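Local structure of competence/damage-inducible protein CinA (Agrobacterium tumefaciens, 2A9S) at residues A[108-112]-A[146-151]; A[120-126]-A[137-143]. The protein is of unconfirmed function but belongs to the CinA C-terminal-domain family, and is probably a nicotinamide-nucleotide amidase. The contacts are given in a common frame with arbitrary orientation. Numbering follows the deposited sequence.

Contact 1 of 2, residues A[108-112]-A[146-151]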
loop_
_atom_site.group_PDB
_atom_site.type_symbol
_atom_site.label_atom_id
_atom_site.label_comp_id
_atom_site.label_asym_id
_atom_site.label_seq_id
_atom_site.Cartn_x
_atom_site.Cartn_y
_atom_site.Cartn_z
ATOM N N GLY A 108 -8.465 -10.884 -4.399
ATOM C CA GLY A 108 -8.212 -12.230 -4.945
ATOM C C GLY A 108 -7.558 -13.172 -3.965
ATOM O O GLY A 108 -7.398 -12.828 -2.776
ATOM N N ILE A 109 -7.171 -14.350 -4.485
ATOM C CA ILE A 109 -6.565 -15.401 -3.681
ATOM C C ILE A 109 -5.152 -15.666 -4.176
ATOM O O ILE A 109 -4.971 -16.329 -5.193
ATOM C CB ILE A 109 -7.380 -16.715 -3.741
ATOM C CG1 ILE A 109 -8.829 -16.419 -3.353
ATOM C CG2 ILE A 109 -6.742 -17.750 -2.834
ATOM C CD1 ILE A 109 -9.826 -17.547 -3.683
ATOM N N ALA A 110 -4.164 -15.128 -3.472
ATOM C CA ALA A 110 -2.759 -15.297 -3.903
ATOM C C ALA A 110 -2.196 -16.665 -3.492
ATOM O O ALA A 110 -1.208 -17.143 -4.059
ATOM C CB ALA A 110 -1.865 -14.128 -3.400
ATOM N N GLY A 111 -2.861 -17.304 -2.533
ATOM C CA GLY A 111 -2.410 -18.581 -2.014
ATOM C C GLY A 111 -1.132 -18.443 -1.206
ATOM O O GLY A 111 -0.616 -17.307 -1.004
ATOM N N PRO A 112 -0.567 -19.581 -0.763
ATOM C CA PRO A 112 -0.880 -20.972 -1.109
ATOM C C PRO A 112 -2.245 -21.454 -0.569
ATOM O O PRO A 112 -2.879 -22.319 -1.196
ATOM C CB PRO A 112 0.289 -21.734 -0.463
ATOM C CG PRO A 112 0.613 -20.920 0.725
ATOM C CD PRO A 112 0.531 -19.516 0.222
ATOM N N GLY A 146 1.906 -19.607 -7.721
ATOM C CA GLY A 146 2.773 -19.085 -6.670
ATOM C C GLY A 146 2.286 -17.725 -6.163
ATOM O O GLY A 146 1.689 -16.938 -6.902
ATOM N N ARG A 147 2.549 -17.445 -4.894
ATOM C CA ARG A 147 1.993 -16.259 -4.240
ATOM C C ARG A 147 2.526 -14.943 -4.861
ATOM O O ARG A 147 1.734 -14.085 -5.249
ATOM C CB ARG A 147 2.276 -16.331 -2.736
ATOM C CG ARG A 147 1.659 -15.189 -1.962
ATOM C CD ARG A 147 1.954 -15.328 -0.488
ATOM N NE ARG A 147 1.392 -14.242 0.309
ATOM C CZ ARG A 147 0.258 -14.274 1.009
ATOM N NH1 ARG A 147 -0.542 -15.350 0.998
ATOM N NH2 ARG A 147 -0.098 -13.207 1.726
ATOM N N THR A 148 3.856 -14.797 -4.936
ATOM C CA THR A 148 4.467 -13.624 -5.557
ATOM C C THR A 148 4.056 -13.535 -7.044
ATOM O O THR A 148 3.727 -12.456 -7.555
ATOM C CB THR A 148 6.029 -13.665 -5.444
ATOM O OG1 THR A 148 6.404 -13.766 -4.066
ATOM C CG2 THR A 148 6.606 -12.349 -5.987
ATOM N N GLU A 149 4.067 -14.683 -7.739
ATOM C CA GLU A 149 3.640 -14.743 -9.145
ATOM C C GLU A 149 2.221 -14.204 -9.400
ATOM O O GLU A 149 2.017 -13.399 -10.325
ATOM C CB GLU A 149 3.794 -16.172 -9.677
ATOM C CG GLU A 149 5.260 -16.630 -9.727
ATOM C CD GLU A 149 5.851 -17.220 -8.400
ATOM O OE1 GLU A 149 5.292 -17.095 -7.288
ATOM O OE2 GLU A 149 6.943 -17.837 -8.477
ATOM N N ILE A 150 1.260 -14.614 -8.564
ATOM C CA ILE A 150 -0.128 -14.123 -8.666
ATOM C C ILE A 150 -0.218 -12.624 -8.337
ATOM O O ILE A 150 -0.915 -11.877 -9.014
ATOM C CB ILE A 150 -1.098 -14.962 -7.761
ATOM C CG1 ILE A 150 -1.239 -16.392 -8.320
ATOM C CG2 ILE A 150 -2.481 -14.299 -7.638
ATOM C CD1 ILE A 150 -1.700 -17.446 -7.308
ATOM N N ARG A 151 0.488 -12.213 -7.292
ATOM C CA ARG A 151 0.523 -10.800 -6.914
ATOM C C ARG A 151 1.077 -9.917 -8.041
ATOM O O ARG A 151 0.503 -8.866 -8.391
ATOM C CB ARG A 151 1.282 -10.620 -5.594
ATOM C CG ARG A 151 0.432 -11.145 -4.417
ATOM C CD ARG A 151 1.316 -11.557 -3.222
ATOM N NE ARG A 151 2.278 -10.574 -2.755
ATOM C CZ ARG A 151 2.035 -9.626 -1.841
ATOM N NH1 ARG A 151 0.792 -9.435 -1.344
ATOM N NH2 ARG A 151 3.038 -8.857 -1.440
#

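Contact 2 of 2, residues A[120-126]-A[137-143]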
loop_
_atom_site.group_PDB
_atom_site.type_symbol
_atom_site.label_atom_id
_atom_site.label_comp_id
_atom_site.label_asym_id
_atom_site.label_seq_id
_atom_site.Cartn_x
_atom_site.Cartn_y
_atom_site.Cartn_z
ATOM N N PRO A 120 -10.712 -20.703 -6.736
ATOM C CA PRO A 120 -9.387 -21.322 -6.623
ATOM C C PRO A 120 -8.288 -20.291 -6.372
ATOM O O PRO A 120 -8.471 -19.090 -6.650
ATOM C CB PRO A 120 -9.174 -21.970 -7.988
ATOM C CG PRO A 120 -10.057 -21.144 -8.942
ATOM C CD PRO A 120 -11.217 -20.656 -8.130
ATOM N N VAL A 121 -7.165 -20.764 -5.843
ATOM C CA VAL A 121 -5.957 -19.945 -5.823
ATOM C C VAL A 121 -5.726 -19.381 -7.235
ATOM O O VAL A 121 -5.887 -20.097 -8.218
ATOM C CB VAL A 121 -4.741 -20.753 -5.308
ATOM C CG1 VAL A 121 -3.436 -19.902 -5.367
ATOM C CG2 VAL A 121 -5.019 -21.253 -3.848
ATOM N N GLY A 122 -5.399 -18.086 -7.319
ATOM C CA GLY A 122 -5.149 -17.444 -8.607
ATOM C C GLY A 122 -6.350 -16.683 -9.188
ATOM O O GLY A 122 -6.209 -15.973 -10.193
ATOM N N LEU A 123 -7.516 -16.841 -8.570
ATOM C CA LEU A 123 -8.706 -16.096 -8.958
ATOM C C LEU A 123 -8.598 -14.679 -8.420
ATOM O O LEU A 123 -8.400 -14.485 -7.213
ATOM C CB LEU A 123 -9.978 -16.735 -8.364
ATOM C CG LEU A 123 -11.232 -15.862 -8.459
ATOM C CD1 LEU A 123 -11.688 -15.675 -9.890
ATOM C CD2 LEU A 123 -12.354 -16.420 -7.598
ATOM N N VAL A 124 -8.733 -13.682 -9.288
ATOM C CA VAL A 124 -8.606 -12.300 -8.838
ATOM C C VAL A 124 -9.682 -11.495 -9.565
ATOM O O VAL A 124 -9.840 -11.634 -10.778
ATOM C CB VAL A 124 -7.207 -11.683 -9.164
ATOM C CG1 VAL A 124 -7.153 -10.162 -8.770
ATOM C CG2 VAL A 124 -6.056 -12.462 -8.506
ATOM N N HIS A 125 -10.407 -10.677 -8.821
ATOM C CA HIS A 125 -11.376 -9.750 -9.401
ATOM C C HIS A 125 -10.748 -8.353 -9.373
ATOM O O HIS A 125 -10.261 -7.919 -8.326
ATOM C CB HIS A 125 -12.681 -9.771 -8.610
ATOM C CG HIS A 125 -13.528 -10.980 -8.903
ATOM N ND1 HIS A 125 -14.316 -11.075 -10.030
ATOM C CD2 HIS A 125 -13.643 -12.164 -8.261
ATOM C CE1 HIS A 125 -14.914 -12.250 -10.052
ATOM N NE2 HIS A 125 -14.535 -12.927 -8.983
ATOM N N LEU A 126 -10.744 -7.686 -10.528
ATOM C CA LEU A 126 -10.187 -6.334 -10.637
ATOM C C LEU A 126 -11.275 -5.420 -11.163
ATOM O O LEU A 126 -12.059 -5.800 -12.066
ATOM C CB LEU A 126 -8.963 -6.279 -11.569
ATOM C CG LEU A 126 -7.756 -7.167 -11.268
ATOM C CD1 LEU A 126 -7.916 -8.538 -11.948
ATOM C CD2 LEU A 126 -6.488 -6.483 -11.733
ATOM N N HIS A 137 -14.411 -4.102 -15.315
ATOM C CA HIS A 137 -14.106 -5.246 -14.430
ATOM C C HIS A 137 -13.557 -6.428 -15.223
ATOM O O HIS A 137 -14.013 -6.713 -16.327
ATOM C CB HIS A 137 -15.317 -5.651 -13.566
ATOM C CG HIS A 137 -15.226 -7.039 -12.985
ATOM N ND1 HIS A 137 -15.764 -8.142 -13.618
ATOM C CD2 HIS A 137 -14.668 -7.502 -11.837
ATOM C CE1 HIS A 137 -15.568 -9.218 -12.873
ATOM N NE2 HIS A 137 -14.896 -8.862 -11.794
ATOM N N HIS A 138 -12.547 -7.088 -14.675
ATOM C CA HIS A 138 -12.030 -8.323 -15.259
ATOM C C HIS A 138 -11.900 -9.343 -14.171
ATOM O O HIS A 138 -11.418 -9.024 -13.097
ATOM C CB HIS A 138 -10.654 -8.119 -15.854
ATOM C CG HIS A 138 -10.666 -7.408 -17.161
ATOM N ND1 HIS A 138 -10.888 -8.059 -18.360
ATOM C CD2 HIS A 138 -10.485 -6.099 -17.463
ATOM C CE1 HIS A 138 -10.840 -7.176 -19.344
ATOM N NE2 HIS A 138 -10.599 -5.982 -18.827
ATOM N N GLU A 139 -12.345 -10.559 -14.457
ATOM C CA GLU A 139 -12.080 -11.692 -13.608
ATOM C C GLU A 139 -10.898 -12.425 -14.225
ATOM O O GLU A 139 -10.933 -12.807 -15.402
ATOM C CB GLU A 139 -13.293 -12.615 -13.529
ATOM C CG GLU A 139 -13.076 -13.794 -12.646
ATOM C CD GLU A 139 -14.248 -14.729 -12.728
ATOM O OE1 GLU A 139 -15.382 -14.222 -12.676
ATOM O OE2 GLU A 139 -14.037 -15.948 -12.881
ATOM N N MET A 140 -9.835 -12.569 -13.450
ATOM C CA MET A 140 -8.659 -13.297 -13.896
ATOM C C MET A 140 -8.543 -14.592 -13.127
ATOM O O MET A 140 -8.959 -14.681 -11.957
ATOM C CB MET A 140 -7.391 -12.464 -13.737
ATOM C CG MET A 140 -7.490 -11.090 -14.402
ATOM S SD MET A 140 -7.731 -11.181 -16.219
ATOM C CE MET A 140 -6.138 -11.633 -16.739
ATOM N N ARG A 141 -7.996 -15.594 -13.814
ATOM C CA ARG A 141 -7.682 -16.897 -13.210
ATOM C C ARG A 141 -6.255 -17.220 -13.590
ATOM O O ARG A 141 -5.977 -17.796 -14.642
ATOM C CB ARG A 141 -8.665 -17.958 -13.697
ATOM C CG ARG A 141 -10.031 -17.737 -13.086
ATOM C CD ARG A 141 -11.173 -18.471 -13.801
ATOM N NE ARG A 141 -12.404 -18.177 -13.075
ATOM C CZ ARG A 141 -12.871 -18.881 -12.041
ATOM N NH1 ARG A 141 -12.238 -19.953 -11.598
ATOM N NH2 ARG A 141 -13.995 -18.508 -11.441
ATOM N N TYR A 142 -5.323 -16.800 -12.756
ATOM C CA TYR A 142 -3.923 -16.915 -13.102
ATOM C C TYR A 142 -3.409 -18.334 -12.863
ATOM O O TYR A 142 -2.337 -18.680 -13.320
ATOM C CB TYR A 142 -3.094 -15.919 -12.274
ATOM C CG TYR A 142 -3.438 -14.455 -12.519
ATOM C CD1 TYR A 142 -3.159 -13.842 -13.758
ATOM C CD2 TYR A 142 -4.008 -13.681 -11.511
ATOM C CE1 TYR A 142 -3.450 -12.488 -13.970
ATOM C CE2 TYR A 142 -4.285 -12.339 -11.707
ATOM C CZ TYR A 142 -4.015 -11.748 -12.937
ATOM O OH TYR A 142 -4.301 -10.417 -13.112
ATOM N N GLY A 143 -4.182 -19.137 -12.132
ATOM C CA GLY A 143 -3.763 -20.504 -11.803
ATOM C C GLY A 143 -2.991 -20.599 -10.508
ATOM O O GLY A 143 -2.665 -19.587 -9.881
HETATM O O HOH W 1 -6.832 -19.400 -10.832
#

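Contact 1 of 2, residues A[108-112]-A[146-151]
A110 sits at the middle of this contact, buried against the first turn of helix 147-167. Its CA-to-CB bond points toward the helix, and its methyl settles over the triangle formed by R147, I150 and R151, residues that one face of a helix brings together at this spacing: CB of A110 is 4.0 Å from CG of R147, 3.9 Å from CG of R151 and 4.3 Å from CG2 of I150. The carbonyl takes part as well, since A110 O lies 3.3 Å from R147 CA in a CA-H...O contact and 3.3 Å from CD1 of I150. R147 contributes the polar half. Its side chain is extended, with the first three chi angles trans, so it runs past A110 and donates from NH1 to G111 O (2.8 Å), which lies at the edge of the guanidinium. The loop is tightly turned here: G111 has a positive phi of 69°, and the peptide bond to P112 is cis. On the helix side, G146 is the N-cap residue and its carbonyl O receives I150 N (2.9 Å); at its backbone angles a CB would be jammed against the preceding carbonyl. The second subunit closes over the far ends of the arginines, with T44 of that subunit accepting from R147 NH2 and E45 of that subunit forming a salt bridge with R151. What results is a loop at the C-terminal end of strand 102-108, the middle strand of the mixed sheet in this alpha/beta fold, packed on a helix N-terminus beside the dimer interface.

Contact 2 of 2, residues A[120-126]-A[137-143]
These segments form the open end of the antiparallel beta hairpin of strands 123-130 and 135-141; the axes of 123-126 and 137-141 approach to 4.7 Å. P120 begins a type II turn closed by L123 N to P120 O (3.1 Å), and its ring CG lies 3.6 Å from R141 NH1. Beyond it, V121 O is bridged by a water to G143 N. G122, at phi 97°, receives Y142 N at its O (2.8 Å); a side chain here would strike G143 O. L123, paired with R141 without hydrogen bonds, lays CD1 over one face of the guanidinium, which is itself held by E139 in a salt bridge. V124 and M140 exchange two backbone hydrogen bonds, and V124 CG2 meets the edge of the Y142 ring. Next, H125 ND1 is hydrogen-bonded to H137 NE2 (2.9 Å), linking the nearly coplanar imidazoles rim to rim. L126 exchanges two backbone bonds with H138 and, on the face covered by helix 147-167, rests CD1 3.6 Å from CG of M140.

Contact 2 is nested within the chain loop that contact 1 closes, and the two meet directly: I109 O to G122 N (2.8 Å) and I109 N to L123 O (3.0 Å) are probable hydrogen bonds that carry the strand pairing into the loop 108-112. I150 CD1 also packs 3.5 Å from G143 O. Both contacts are partly buried, but their surroundings differ. Contact 1 lies against the second subunit and relies on loop-to-helix packing with a single arginine hydrogen bond across it. Contact 2, untouched by another chain of the assembly, repeats backbone hydrogen bonds between strands and places residues of the outermost strand 135-141, such as E139 and R141, at the surface.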